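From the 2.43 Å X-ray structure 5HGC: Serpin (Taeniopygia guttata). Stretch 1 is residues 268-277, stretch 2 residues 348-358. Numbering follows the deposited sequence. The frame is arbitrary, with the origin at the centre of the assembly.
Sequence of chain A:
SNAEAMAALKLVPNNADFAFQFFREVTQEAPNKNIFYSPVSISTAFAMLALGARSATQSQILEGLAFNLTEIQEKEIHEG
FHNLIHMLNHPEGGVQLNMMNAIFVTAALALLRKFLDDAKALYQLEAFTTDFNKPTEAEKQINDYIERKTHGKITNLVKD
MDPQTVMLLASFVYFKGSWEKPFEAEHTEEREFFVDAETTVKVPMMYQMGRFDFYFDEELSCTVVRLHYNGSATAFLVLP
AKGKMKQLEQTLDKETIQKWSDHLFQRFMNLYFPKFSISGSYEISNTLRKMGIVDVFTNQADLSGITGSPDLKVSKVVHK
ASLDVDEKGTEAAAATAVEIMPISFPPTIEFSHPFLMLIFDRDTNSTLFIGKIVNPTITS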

# COMPACT_ATOMS: atom_id res chain seq x y z
N PHE A 268 22.09 -17.61 -8.61
CA PHE A 268 21.58 -18.00 -9.92
C PHE A 268 20.49 -19.10 -9.78
O PHE A 268 20.64 -20.06 -8.99
CB PHE A 268 22.72 -18.44 -10.78
CG PHE A 268 22.36 -18.69 -12.20
CD1 PHE A 268 22.44 -17.65 -13.15
CD2 PHE A 268 21.94 -19.96 -12.61
CE1 PHE A 268 22.11 -17.88 -14.50
CE2 PHE A 268 21.60 -20.21 -13.93
CZ PHE A 268 21.68 -19.17 -14.89
N MET A 269 19.38 -18.93 -10.50
CA MET A 269 18.18 -19.76 -10.31
C MET A 269 17.20 -19.71 -11.46
O MET A 269 17.23 -18.78 -12.30
CB MET A 269 17.44 -19.40 -9.03
CG MET A 269 16.83 -18.01 -9.02
SD MET A 269 15.97 -17.55 -7.50
CE MET A 269 17.35 -17.12 -6.46
N ASN A 270 16.31 -20.68 -11.43
CA ASN A 270 15.14 -20.68 -12.27
C ASN A 270 14.02 -20.13 -11.46
O ASN A 270 13.75 -20.64 -10.33
CB ASN A 270 14.84 -22.10 -12.68
CG ASN A 270 15.93 -22.64 -13.56
OD1 ASN A 270 16.23 -22.06 -14.60
ND2 ASN A 270 16.61 -23.68 -13.09
N LEU A 271 13.41 -19.06 -11.99
CA LEU A 271 12.37 -18.31 -11.27
C LEU A 271 11.09 -18.38 -12.06
O LEU A 271 11.08 -18.06 -13.28
CB LEU A 271 12.78 -16.86 -10.97
CG LEU A 271 11.81 -16.08 -10.07
CD1 LEU A 271 11.58 -16.66 -8.67
CD2 LEU A 271 12.29 -14.62 -9.99
N TYR A 272 10.06 -18.83 -11.36
CA TYR A 272 8.74 -18.91 -11.88
C TYR A 272 7.86 -18.03 -11.02
O TYR A 272 7.80 -18.19 -9.78
CB TYR A 272 8.23 -20.35 -11.87
CG TYR A 272 8.88 -21.23 -12.90
CD1 TYR A 272 8.36 -21.33 -14.19
CD2 TYR A 272 10.02 -21.98 -12.58
CE1 TYR A 272 8.96 -22.14 -15.15
CE2 TYR A 272 10.61 -22.79 -13.51
CZ TYR A 272 10.08 -22.87 -14.79
OH TYR A 272 10.71 -23.65 -15.73
N PHE A 273 7.19 -17.09 -11.67
CA PHE A 273 6.40 -16.10 -10.94
C PHE A 273 5.17 -15.74 -11.73
O PHE A 273 5.28 -15.51 -12.91
CB PHE A 273 7.22 -14.85 -10.61
CG PHE A 273 6.53 -13.96 -9.64
CD1 PHE A 273 6.38 -14.36 -8.32
CD2 PHE A 273 5.97 -12.76 -10.05
CE1 PHE A 273 5.73 -13.56 -7.39
CE2 PHE A 273 5.29 -11.94 -9.13
CZ PHE A 273 5.17 -12.34 -7.80
N PRO A 274 3.99 -15.71 -11.11
CA PRO A 274 2.79 -15.50 -11.95
C PRO A 274 2.66 -14.06 -12.58
O PRO A 274 3.02 -13.08 -11.94
CB PRO A 274 1.64 -15.77 -10.99
CG PRO A 274 2.19 -15.53 -9.64
CD PRO A 274 3.63 -15.93 -9.69
N LYS A 275 2.23 -13.98 -13.85
CA LYS A 275 1.67 -12.78 -14.42
C LYS A 275 0.25 -12.66 -13.88
O LYS A 275 -0.57 -13.52 -14.13
CB LYS A 275 1.63 -12.86 -15.94
CG LYS A 275 0.87 -11.72 -16.61
CD LYS A 275 0.83 -11.83 -18.13
CE LYS A 275 -0.45 -11.21 -18.70
NZ LYS A 275 -0.37 -11.16 -20.18
N PHE A 276 -0.03 -11.58 -13.16
CA PHE A 276 -1.34 -11.35 -12.56
C PHE A 276 -1.63 -9.83 -12.25
O PHE A 276 -0.76 -8.95 -12.40
CB PHE A 276 -1.45 -12.19 -11.30
CG PHE A 276 -0.73 -11.60 -10.12
CD1 PHE A 276 0.65 -11.66 -10.04
CD2 PHE A 276 -1.44 -10.96 -9.08
CE1 PHE A 276 1.35 -11.10 -8.97
CE2 PHE A 276 -0.75 -10.43 -7.98
CZ PHE A 276 0.64 -10.49 -7.92
N SER A 277 -2.86 -9.55 -11.80
CA SER A 277 -3.32 -8.20 -11.40
C SER A 277 -4.08 -8.39 -10.16
O SER A 277 -4.77 -9.40 -10.04
CB SER A 277 -4.30 -7.65 -12.42
OG SER A 277 -3.64 -7.52 -13.65
N THR A 348 15.47 -24.06 -8.52
CA THR A 348 14.26 -23.55 -9.14
C THR A 348 13.37 -23.08 -8.01
O THR A 348 13.16 -23.83 -7.06
CB THR A 348 13.56 -24.68 -9.91
OG1 THR A 348 14.42 -25.15 -10.93
CG2 THR A 348 12.27 -24.23 -10.58
N ILE A 349 12.87 -21.84 -8.08
CA ILE A 349 11.85 -21.33 -7.14
C ILE A 349 10.59 -21.02 -7.94
O ILE A 349 10.65 -20.30 -8.95
CB ILE A 349 12.27 -20.04 -6.40
CG1 ILE A 349 13.66 -20.17 -5.73
CG2 ILE A 349 11.20 -19.57 -5.40
CD1 ILE A 349 13.80 -21.29 -4.71
N GLU A 350 9.47 -21.58 -7.51
CA GLU A 350 8.23 -21.43 -8.24
C GLU A 350 7.11 -20.89 -7.34
O GLU A 350 6.71 -21.54 -6.39
CB GLU A 350 7.84 -22.74 -8.91
CG GLU A 350 6.47 -22.65 -9.54
CD GLU A 350 6.13 -23.79 -10.47
OE1 GLU A 350 6.61 -24.93 -10.21
OE2 GLU A 350 5.39 -23.51 -11.45
N PHE A 351 6.64 -19.68 -7.60
CA PHE A 351 5.59 -19.12 -6.74
C PHE A 351 4.27 -19.68 -7.23
O PHE A 351 3.62 -19.12 -8.11
CB PHE A 351 5.65 -17.60 -6.79
CG PHE A 351 6.74 -17.02 -5.94
CD1 PHE A 351 8.09 -17.04 -6.39
CD2 PHE A 351 6.44 -16.50 -4.68
CE1 PHE A 351 9.12 -16.55 -5.59
CE2 PHE A 351 7.46 -15.99 -3.89
CZ PHE A 351 8.81 -16.02 -4.32
N SER A 352 3.92 -20.84 -6.74
CA SER A 352 2.78 -21.52 -7.30
C SER A 352 1.85 -21.93 -6.18
O SER A 352 0.95 -22.72 -6.37
CB SER A 352 3.23 -22.71 -8.15
OG SER A 352 3.80 -23.68 -7.30
N HIS A 353 2.12 -21.43 -5.00
CA HIS A 353 1.15 -21.53 -3.95
C HIS A 353 1.11 -20.13 -3.22
O HIS A 353 1.84 -19.21 -3.62
CB HIS A 353 1.42 -22.77 -3.10
CG HIS A 353 2.72 -22.75 -2.38
ND1 HIS A 353 3.88 -23.25 -2.93
CD2 HIS A 353 3.05 -22.27 -1.15
CE1 HIS A 353 4.87 -23.10 -2.06
NE2 HIS A 353 4.40 -22.50 -0.98
N PRO A 354 0.23 -19.93 -2.22
CA PRO A 354 0.10 -18.55 -1.74
C PRO A 354 1.39 -17.93 -1.20
O PRO A 354 2.19 -18.61 -0.55
CB PRO A 354 -0.94 -18.67 -0.61
CG PRO A 354 -1.74 -19.86 -1.00
CD PRO A 354 -0.68 -20.81 -1.48
N PHE A 355 1.55 -16.62 -1.48
CA PHE A 355 2.76 -15.86 -1.18
C PHE A 355 2.46 -14.39 -0.86
O PHE A 355 1.40 -13.90 -1.22
CB PHE A 355 3.69 -15.92 -2.38
CG PHE A 355 3.11 -15.29 -3.63
CD1 PHE A 355 2.27 -16.03 -4.49
CD2 PHE A 355 3.47 -13.95 -3.99
CE1 PHE A 355 1.73 -15.45 -5.62
CE2 PHE A 355 2.98 -13.40 -5.17
CZ PHE A 355 2.11 -14.14 -5.98
N LEU A 356 3.39 -13.71 -0.21
CA LEU A 356 3.33 -12.29 -0.04
C LEU A 356 4.11 -11.59 -1.13
O LEU A 356 5.16 -12.10 -1.60
CB LEU A 356 3.90 -11.89 1.30
CG LEU A 356 3.36 -12.62 2.53
CD1 LEU A 356 3.88 -11.91 3.78
CD2 LEU A 356 1.85 -12.64 2.53
N MET A 357 3.59 -10.42 -1.54
CA MET A 357 4.36 -9.48 -2.35
C MET A 357 4.45 -8.10 -1.63
O MET A 357 3.41 -7.45 -1.33
CB MET A 357 3.79 -9.38 -3.73
CG MET A 357 4.60 -8.42 -4.57
SD MET A 357 4.03 -8.60 -6.26
CE MET A 357 5.27 -7.76 -7.27
N LEU A 358 5.68 -7.68 -1.31
CA LEU A 358 5.86 -6.43 -0.56
C LEU A 358 6.68 -5.48 -1.42
O LEU A 358 7.80 -5.82 -1.85
CB LEU A 358 6.52 -6.65 0.80
CG LEU A 358 6.09 -7.91 1.57
CD1 LEU A 358 6.97 -8.09 2.78
CD2 LEU A 358 4.62 -7.84 1.97

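Stretch 2 first meets stretch 1 as a neighbouring strand paired in parallel with it, then bends through a loop into a second strand, from which Phe355 and Met357 pack against Phe273, Pro274 and Phe276. Thr348 opens the sheet pairing opposite Asn270. Its CA lies 3.2 Å from Asn270 O, a CA-H...O contact that accompanies the close approach of the two backbones here, and on the sheet face shared by their side chains its CG2 meets the edge of the Tyr272 ring, 3.7 Å from CE2. A beta-branched residue suits an extended strand, and threonine offers a methyl to the ring while its hydroxyl suits an exposed position.

Ile349 supplies the central backbone link. Its N donates to Asn270 O at 2.7 Å, and its O accepts from Tyr272 N at 2.9 Å, so one residue bonds to the two residues flanking Leu271, as parallel pairing requires. Its side chain lies on the other face of the sheet, with Leu271. There CB is 4.1 Å from Leu271 CD1, and CG1 is 3.9 Å from Met269 SD, an apolar cluster to which a branched aliphatic is well fitted.

Glu350 returns to the face of Tyr272. Its extended chain lays methylene CG 3.7 Å from Tyr272 CB, while both carboxylate oxygens are hydrogen-bonded elsewhere in the structure; the aliphatic part can therefore pack without leaving the charge unsatisfied.

Phe351 completes the ladder: its N donates to Tyr272 O at 2.9 Å, with a nearly straight N-H...O angle of 175°. Its buried ring receives the edge of Phe273 on one face, the planes at 77° and the centroids of the Phe351 and Phe273 rings 5.3 Å apart. Leu271 CD1 sits at the ring's edge, 3.9 Å from Phe351 CE1, and Pro274 CD lies 3.9 Å from Phe351 CB. Proline has no amide hydrogen to donate, but here its ring supplies a compact apolar surface.

Ser352, His353 and Pro354 make no contact with stretch 1; they carry the chain round to the second strand, which runs at 84° to strand 268-274. From it Phe355 points toward stretch 1 and presents its face to the edge of Phe273 in an offset arrangement, with Phe355 CE2 3.5 Å from Phe273 CE1. Its CZ also reaches Pro274 CG at 3.9 Å. A flat, wholly apolar ring suits this buried site, where its neighbours are a proline and other aromatic side chains.

Leu356 is out of reach, but Met357, two residues beyond Phe355, again points toward stretch 1. Its extended, unbranched chain carries SD to the edges of two rings, 4.2 Å from both Phe273 CZ and Phe276 CZ. Leu358 makes no contact.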